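Local coordinates for protein aminoglycoside phosphotransferase (PDB 6EF6) that phosphorylates (S)-1-amino-2-propanol, as the kinase of an aminoacetone utilization microcompartment, and resembles aminoglycoside phosphotransferases in sequence family, at residues W175-C180 with R206-L211; G188-Q191 with G195-A198. One frame throughout, in Å; residues are numbered along the deposited sequence.

Contact 1. Residues W175-C180 with R206-L211; sequences WDWEHC and RAQDLL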
ATOM      1  N   TRP A 175      -3.321   6.568  -9.022  1.00 16.10           N
ATOM      2  CA  TRP A 175      -1.923   6.226  -9.171  1.00 15.25           C
ATOM      3  C   TRP A 175      -1.689   6.078 -10.664  1.00 16.11           C
ATOM      4  O   TRP A 175      -1.223   5.048 -11.130  1.00 16.58           O
ATOM      5  CB  TRP A 175      -1.568   4.954  -8.397  1.00 16.09           C
ATOM      6  CG  TRP A 175      -1.748   5.126  -6.936  1.00 15.50           C
ATOM      7  CD1 TRP A 175      -2.798   4.671  -6.138  1.00 17.20           C
ATOM      8  CD2 TRP A 175      -0.854   5.805  -6.030  1.00 18.68           C
ATOM      9  NE1 TRP A 175      -2.609   5.053  -4.844  1.00 18.21           N
ATOM     10  CE2 TRP A 175      -1.447   5.759  -4.739  1.00 18.17           C
ATOM     11  CE3 TRP A 175       0.378   6.481  -6.181  1.00 19.58           C
ATOM     12  CZ2 TRP A 175      -0.852   6.321  -3.637  1.00 18.67           C
ATOM     13  CZ3 TRP A 175       0.950   7.076  -5.063  1.00 20.43           C
ATOM     14  CH2 TRP A 175       0.353   6.967  -3.807  1.00 21.08           C
ATOM     15  N   ASP A 176      -2.002   7.134 -11.408  1.00 18.02           N
ATOM     16  CA  ASP A 176      -1.741   7.193 -12.841  1.00 19.38           C
ATOM     17  C   ASP A 176      -0.379   7.805 -13.104  1.00 16.40           C
ATOM     18  O   ASP A 176       0.352   8.110 -12.169  1.00 16.92           O
ATOM     19  CB  ASP A 176      -2.870   7.934 -13.561  1.00 19.03           C
ATOM     20  CG  ASP A 176      -3.123   9.344 -13.043  1.00 20.92           C
ATOM     21  OD1 ASP A 176      -2.380   9.796 -12.179  1.00 21.03           O
ATOM     22  OD2 ASP A 176      -4.064   9.977 -13.554  1.00 24.69           O
ATOM     23  N   TRP A 177      -0.007   7.968 -14.383  1.00 17.67           N
ATOM     24  CA  TRP A 177       1.332   8.505 -14.654  1.00 18.30           C
ATOM     25  C   TRP A 177       1.505   9.871 -14.004  1.00 17.73           C
ATOM     26  O   TRP A 177       2.503  10.106 -13.300  1.00 18.35           O
ATOM     27  CB  TRP A 177       1.592   8.624 -16.155  1.00 18.89           C
ATOM     28  CG  TRP A 177       2.984   9.098 -16.419  1.00 18.11           C
ATOM     29  CD1 TRP A 177       3.363  10.371 -16.733  1.00 23.29           C
ATOM     30  CD2 TRP A 177       4.145   8.285 -16.411  1.00 19.99           C
ATOM     31  NE1 TRP A 177       4.753  10.386 -16.871  1.00 24.75           N
ATOM     32  CE2 TRP A 177       5.235   9.118 -16.706  1.00 22.92           C
ATOM     33  CE3 TRP A 177       4.368   6.939 -16.181  1.00 20.55           C
ATOM     34  CZ2 TRP A 177       6.561   8.614 -16.731  1.00 22.13           C
ATOM     35  CZ3 TRP A 177       5.658   6.451 -16.239  1.00 23.26           C
ATOM     36  CH2 TRP A 177       6.733   7.300 -16.531  1.00 24.98           C
ATOM     37  N   GLU A 178       0.556  10.761 -14.227  1.00 19.76           N
ATOM     38  CA  GLU A 178       0.604  12.124 -13.698  1.00 20.06           C
ATOM     39  C   GLU A 178       0.927  12.156 -12.205  1.00 21.97           C
ATOM     40  O   GLU A 178       1.746  12.968 -11.750  1.00 21.74           O
ATOM     41  CB  GLU A 178      -0.728  12.820 -13.970  1.00 23.96           C
ATOM     42  CG  GLU A 178      -0.769  14.210 -13.282  1.00 30.10           C
ATOM     43  CD  GLU A 178      -1.979  15.028 -13.606  1.00 38.01           C
ATOM     44  OE1 GLU A 178      -2.811  14.570 -14.415  1.00 45.25           O
ATOM     45  OE2 GLU A 178      -2.092  16.123 -13.005  1.00 40.73           O
ATOM     46  N   HIS A 179       0.304  11.288 -11.423  1.00 17.39           N
ATOM     47  CA  HIS A 179       0.403  11.381  -9.975  1.00 17.98           C
ATOM     48  C   HIS A 179       1.488  10.491  -9.410  1.00 18.06           C
ATOM     49  O   HIS A 179       1.722  10.521  -8.200  1.00 17.75           O
ATOM     50  CB  HIS A 179      -0.950  11.096  -9.294  1.00 18.91           C
ATOM     51  CG  HIS A 179      -1.987  12.113  -9.616  1.00 20.28           C
ATOM     52  ND1 HIS A 179      -2.825  12.008 -10.701  1.00 21.03           N
ATOM     53  CD2 HIS A 179      -2.235  13.333  -9.073  1.00 24.37           C
ATOM     54  CE1 HIS A 179      -3.606  13.077 -10.764  1.00 24.67           C
ATOM     55  NE2 HIS A 179      -3.246  13.908  -9.805  1.00 24.15           N
ATOM     56  N   CYS A 180       2.160   9.698 -10.248  1.00 15.93           N
ATOM     57  CA  CYS A 180       3.310   8.927  -9.815  1.00 16.93           C
ATOM     58  C   CYS A 180       4.620   9.604 -10.203  1.00 16.35           C
ATOM     59  O   CYS A 180       5.441   9.927  -9.341  1.00 17.84           O
ATOM     60  CB  CYS A 180       3.268   7.522 -10.445  1.00 14.74           C
ATOM     61  SG  CYS A 180       1.924   6.427  -9.856  1.00 17.09           S
ATOM     62  N   ARG A 206      16.187   7.095 -18.502  1.00 13.78           N
ATOM     63  CA  ARG A 206      16.002   6.297 -19.710  1.00 14.82           C
ATOM     64  C   ARG A 206      15.043   5.157 -19.452  1.00 14.25           C
ATOM     65  O   ARG A 206      14.174   4.876 -20.272  1.00 14.40           O
ATOM     66  CB  ARG A 206      17.375   5.787 -20.150  1.00 16.82           C
ATOM     67  CG  ARG A 206      17.405   5.243 -21.584  1.00 21.28           C
ATOM     68  CD  ARG A 206      17.161   6.388 -22.567  1.00 45.25           C
ATOM     69  NE  ARG A 206      17.439   6.041 -23.966  1.00 50.22           N
ATOM     70  CZ  ARG A 206      16.711   6.463 -25.000  1.00 58.17           C
ATOM     71  NH1 ARG A 206      15.682   7.278 -24.809  1.00 58.79           N
ATOM     72  NH2 ARG A 206      17.032   6.119 -26.248  1.00 55.39           N
ATOM     73  N   ALA A 207      15.193   4.483 -18.308  1.00 13.72           N
ATOM     74  CA  ALA A 207      14.304   3.387 -17.953  1.00 14.66           C
ATOM     75  C   ALA A 207      12.912   3.906 -17.663  1.00 13.65           C
ATOM     76  O   ALA A 207      11.923   3.289 -18.108  1.00 13.50           O
ATOM     77  CB  ALA A 207      14.863   2.613 -16.751  1.00 14.08           C
ATOM     78  N   GLN A 208      12.783   5.059 -16.981  1.00 13.74           N
ATOM     79  CA  GLN A 208      11.473   5.682 -16.764  1.00 14.23           C
ATOM     80  C   GLN A 208      10.767   5.952 -18.075  1.00 13.90           C
ATOM     81  O   GLN A 208       9.540   5.779 -18.192  1.00 14.30           O
ATOM     82  CB  GLN A 208      11.656   7.019 -16.031  1.00 14.98           C
ATOM     83  CG  GLN A 208      10.379   7.779 -15.824  1.00 15.94           C
ATOM     84  CD  GLN A 208      10.628   9.208 -15.534  1.00 15.83           C
ATOM     85  OE1 GLN A 208      10.461   9.676 -14.412  1.00 16.05           O
ATOM     86  NE2 GLN A 208      11.027   9.964 -16.539  1.00 16.70           N
ATOM     87  N   ASP A 209      11.475   6.505 -19.050  1.00 13.50           N
ATOM     88  CA  ASP A 209      10.847   6.863 -20.313  1.00 14.99           C
ATOM     89  C   ASP A 209      10.397   5.622 -21.094  1.00 14.31           C
ATOM     90  O   ASP A 209       9.346   5.642 -21.740  1.00 15.23           O
ATOM     91  CB  ASP A 209      11.797   7.778 -21.116  1.00 15.95           C
ATOM     92  CG  ASP A 209      11.962   9.159 -20.503  1.00 18.23           C
ATOM     93  OD1 ASP A 209      11.179   9.619 -19.631  1.00 16.93           O
ATOM     94  OD2 ASP A 209      12.890   9.829 -20.991  1.00 17.14           O
ATOM     95  N   LEU A 210      11.163   4.538 -21.024  1.00 14.40           N
ATOM     96  CA  LEU A 210      10.741   3.259 -21.601  1.00 13.93           C
ATOM     97  C   LEU A 210       9.505   2.741 -20.882  1.00 13.72           C
ATOM     98  O   LEU A 210       8.524   2.351 -21.537  1.00 14.48           O
ATOM     99  CB  LEU A 210      11.914   2.254 -21.510  1.00 14.17           C
ATOM    100  CG  LEU A 210      11.525   0.861 -22.008  1.00 17.85           C
ATOM    101  CD1 LEU A 210      11.007   0.869 -23.436  1.00 23.33           C
ATOM    102  CD2 LEU A 210      12.735  -0.054 -21.854  1.00 19.75           C
ATOM    103  N   LEU A 211       9.479   2.805 -19.559  1.00 14.35           N
ATOM    104  CA  LEU A 211       8.298   2.442 -18.795  1.00 14.86           C
ATOM    105  C   LEU A 211       7.092   3.242 -19.226  1.00 12.98           C
ATOM    106  O   LEU A 211       5.997   2.697 -19.412  1.00 14.82           O
ATOM    107  CB  LEU A 211       8.579   2.659 -17.322  1.00 14.33           C
ATOM    108  CG  LEU A 211       7.375   2.657 -16.380  1.00 13.71           C
ATOM    109  CD1 LEU A 211       6.781   1.268 -16.325  1.00 14.31           C
ATOM    110  CD2 LEU A 211       7.778   3.088 -15.002  1.00 15.11           C
TER
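Trp177 reaches from the short helix 177-180 across to the long helix 198-218, where the outer atoms of its six-membered ring, CH2 and CZ3, meet Gln208 and Leu211. This is a helix-helix side-chain contact in the mainly helical part of a phosphotransferase-family kinase. Even at Trp177 and Leu211 the CA atoms stay 10.1 Å apart, a gap that suits tryptophan, whose large flat indole reaches far from the backbone. With CG anti to the backbone N (chi1 -177°), the indole extends far enough to bridge it. Trp177 CH2 lies 3.7 Å from Gln208 CG, so the glutamine contributes its methylene here, its amide plane turned 73° from the indole. The backbone Gln208 O approaches the same CH2 obliquely. Leu211 CD2 sits near the ring plane at the edge, 4.2 Å from Trp177 CZ3, a purely apolar touch, while His212 stacks on the indole.

Further out, the amide of Gln208 is fixed at both ends: NE2 donates to Asp209 OD1 at 3.1 Å, and OE1 probably accepts from Trp190 NE1. On the other side Asp176 is the N-cap of the short helix, aspartate being well suited to accept from the amides of a first turn. Its OD1 takes two hydrogen bonds, one from His179 N at 3.2 Å and one from His179 ND1 at 2.7 Å, the latter on the syn lone pair and nearly in the imidazole plane.

Contact 2. Residues G188-Q191 with G195-A198; sequences GRWQ and GVGA. With NA (sodium ion), chain E.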
ATOM      1  N   GLY A 188       6.543  13.211  -4.450  1.00 18.28           N
ATOM      2  CA  GLY A 188       7.662  14.025  -4.904  1.00 19.16           C
ATOM      3  C   GLY A 188       8.415  13.369  -6.054  1.00 16.53           C
ATOM      4  O   GLY A 188       8.024  12.360  -6.608  1.00 16.90           O
ATOM      5  N   ARG A 189       9.544  13.985  -6.399  1.00 17.33           N
ATOM      6  CA  ARG A 189      10.348  13.555  -7.546  1.00 16.13           C
ATOM      7  C   ARG A 189      11.451  12.610  -7.100  1.00 16.36           C
ATOM      8  O   ARG A 189      12.252  12.977  -6.227  1.00 18.21           O
ATOM      9  CB  ARG A 189      10.999  14.780  -8.203  1.00 18.99           C
ATOM     10  CG  ARG A 189       9.998  15.720  -8.914  1.00 19.98           C
ATOM     11  CD  ARG A 189      10.598  17.006  -9.513  1.00 29.89           C
ATOM     12  NE  ARG A 189      11.789  16.861 -10.365  1.00 32.75           N
ATOM     13  CZ  ARG A 189      11.785  16.526 -11.653  1.00 41.30           C
ATOM     14  NH1 ARG A 189      10.642  16.268 -12.297  1.00 44.90           N
ATOM     15  NH2 ARG A 189      12.946  16.456 -12.288  1.00 32.48           N
ATOM     16  N   TRP A 190      11.546  11.444  -7.737  1.00 14.58           N
ATOM     17  CA  TRP A 190      12.684  10.557  -7.443  1.00 14.60           C
ATOM     18  C   TRP A 190      13.993  11.221  -7.809  1.00 15.05           C
ATOM     19  O   TRP A 190      15.043  10.971  -7.179  1.00 15.61           O
ATOM     20  CB  TRP A 190      12.521   9.210  -8.165  1.00 13.95           C
ATOM     21  CG  TRP A 190      12.474   9.307  -9.667  1.00 12.44           C
ATOM     22  CD1 TRP A 190      11.349   9.327 -10.453  1.00 13.27           C
ATOM     23  CD2 TRP A 190      13.569   9.431 -10.582  1.00 12.13           C
ATOM     24  NE1 TRP A 190      11.698   9.464 -11.774  1.00 14.02           N
ATOM     25  CE2 TRP A 190      13.062   9.512 -11.883  1.00 13.50           C
ATOM     26  CE3 TRP A 190      14.958   9.494 -10.389  1.00 13.13           C
ATOM     27  CZ2 TRP A 190      13.857   9.682 -12.991  1.00 14.39           C
ATOM     28  CZ3 TRP A 190      15.764   9.645 -11.454  1.00 15.16           C
ATOM     29  CH2 TRP A 190      15.226   9.742 -12.755  1.00 13.83           C
ATOM     30  N   GLN A 191      13.963  12.169  -8.751  1.00 14.78           N
ATOM     31  CA  GLN A 191      15.144  12.886  -9.176  1.00 16.13           C
ATOM     32  C   GLN A 191      15.767  13.695  -8.059  1.00 15.89           C
ATOM     33  O   GLN A 191      16.976  13.992  -8.138  1.00 18.43           O
ATOM     34  CB  GLN A 191      14.836  13.815 -10.341  1.00 16.56           C
ATOM     35  CG  GLN A 191      14.422  13.113 -11.611  1.00 16.45           C
ATOM     36  CD  GLN A 191      12.924  12.962 -11.780  1.00 14.73           C
ATOM     37  OE1 GLN A 191      12.169  12.863 -10.809  1.00 15.86           O
ATOM     38  NE2 GLN A 191      12.502  12.961 -13.032  1.00 17.17           N
ATOM     39  N   GLY A 195      21.584  10.714  -3.432  1.00 16.24           N
ATOM     40  CA  GLY A 195      22.146   9.630  -4.192  1.00 16.78           C
ATOM     41  C   GLY A 195      21.754   9.583  -5.636  1.00 16.89           C
ATOM     42  O   GLY A 195      22.202   8.701  -6.378  1.00 17.89           O
ATOM     43  N   VAL A 196      20.878  10.506  -6.074  1.00 15.42           N
ATOM     44  CA  VAL A 196      20.421  10.519  -7.453  1.00 15.22           C
ATOM     45  C   VAL A 196      21.103  11.643  -8.223  1.00 17.03           C
ATOM     46  O   VAL A 196      20.580  12.763  -8.374  1.00 20.26           O
ATOM     47  CB  VAL A 196      18.878  10.539  -7.546  1.00 13.19           C
ATOM     48  CG1 VAL A 196      18.430  10.434  -9.037  1.00 17.30           C
ATOM     49  CG2 VAL A 196      18.313   9.365  -6.817  1.00 13.97           C
ATOM     50  N   GLY A 197      22.324  11.390  -8.634  1.00 16.03           N
ATOM     51  CA  GLY A 197      23.145  12.375  -9.308  1.00 16.13           C
ATOM     52  C   GLY A 197      23.121  12.211 -10.804  1.00 15.47           C
ATOM     53  O   GLY A 197      22.166  11.680 -11.376  1.00 16.72           O
ATOM     54  N   ALA A 198      24.174  12.651 -11.466  1.00 17.05           N
ATOM     55  CA  ALA A 198      24.182  12.735 -12.936  1.00 16.85           C
ATOM     56  C   ALA A 198      24.056  11.369 -13.595  1.00 16.08           C
ATOM     57  O   ALA A 198      23.221  11.170 -14.465  1.00 15.96           O
ATOM     58  CB  ALA A 198      25.456  13.459 -13.371  1.00 19.01           C
TER
HETATM   59 NA    NA E 404      19.110  14.575  -8.233  1.00 23.12          NA
HETATM   60  O   HOH W   1      19.334  14.543  -5.906  1.00 24.31           O
HETATM   61  O   HOH W   2      17.747  16.981  -8.206  1.00 45.59           O
HETATM   62  O   HOH W   3      18.831  14.499 -10.503  1.00 21.11           O
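Val196 meets Trp190 with its side chain and shares a sodium ion with Gln191 through its backbone, so one residue of 195-198 both packs and coordinates. Ahead of it, Gly195 has a positive phi of 90°, a conformation in which a side chain would press on the preceding carbonyl; glycine therefore suits this turn.

Val196 follows, its CB directed at the opposing segment. The two methyls divide the work: CG1 comes to the edge of the Trp190 indole, near the ring plane and 3.7 Å from CZ3, whereas CG2 rests 3.7 Å from Trp190 O. A beta-branched residue can serve ring and backbone at once in this way. Trp190 has CG between its backbone N and carbonyl carbon (chi1 61°), which swings the benzo edge to the valine. Over the centre of the indole, Gln191 lays its amide carbon CD 3.4 Å above the plane.

The carbonyl of Val196 then turns to the metal, with Val196 O at 2.3 Å from the sodium ion and Gln191 O at 2.2 Å. Waters 1 and 3 lie on opposite sides of the ion, and water 2, at a longer 2.8 Å, stands roughly across from Val196 O. Neutral oxygens of this kind are ordinary sodium ligands.

Gly197 comes next at the N-cap position, its O accepting a hydrogen bond from Thr201 OG1, and Ala198, a good helix former, begins helix 198-218. The loop thus lies between helices 177-180 and 198-218, with no strand in the chain joining its two segments; Trp190 packs on Leu204 and Thr205 of helix 198-218 and on Leu312 and Ala316 of helix 303-320, which also meets Val196 through Leu315.

The centres of contacts 1 and 2 lie about 14 Å apart on the same side of the chain's centre. Along the chain, contact 2 is nested inside contact 1: 175-180 comes first, then 188-191 and 195-198, and finally 206-211. Helix 198-218 ties them together, since contact 2 ends at its first residue and contact 1 uses it roughly three to three and a half turns later. Helix 303-320 packs against both. They also touch directly, Gln208 OE1 lying 2.9 Å from Trp190 NE1 in a probable hydrogen bond. The sodium-binding loop and the Trp177 contact thus lie against the same two helices, 198-218 and 303-320, in the helical region.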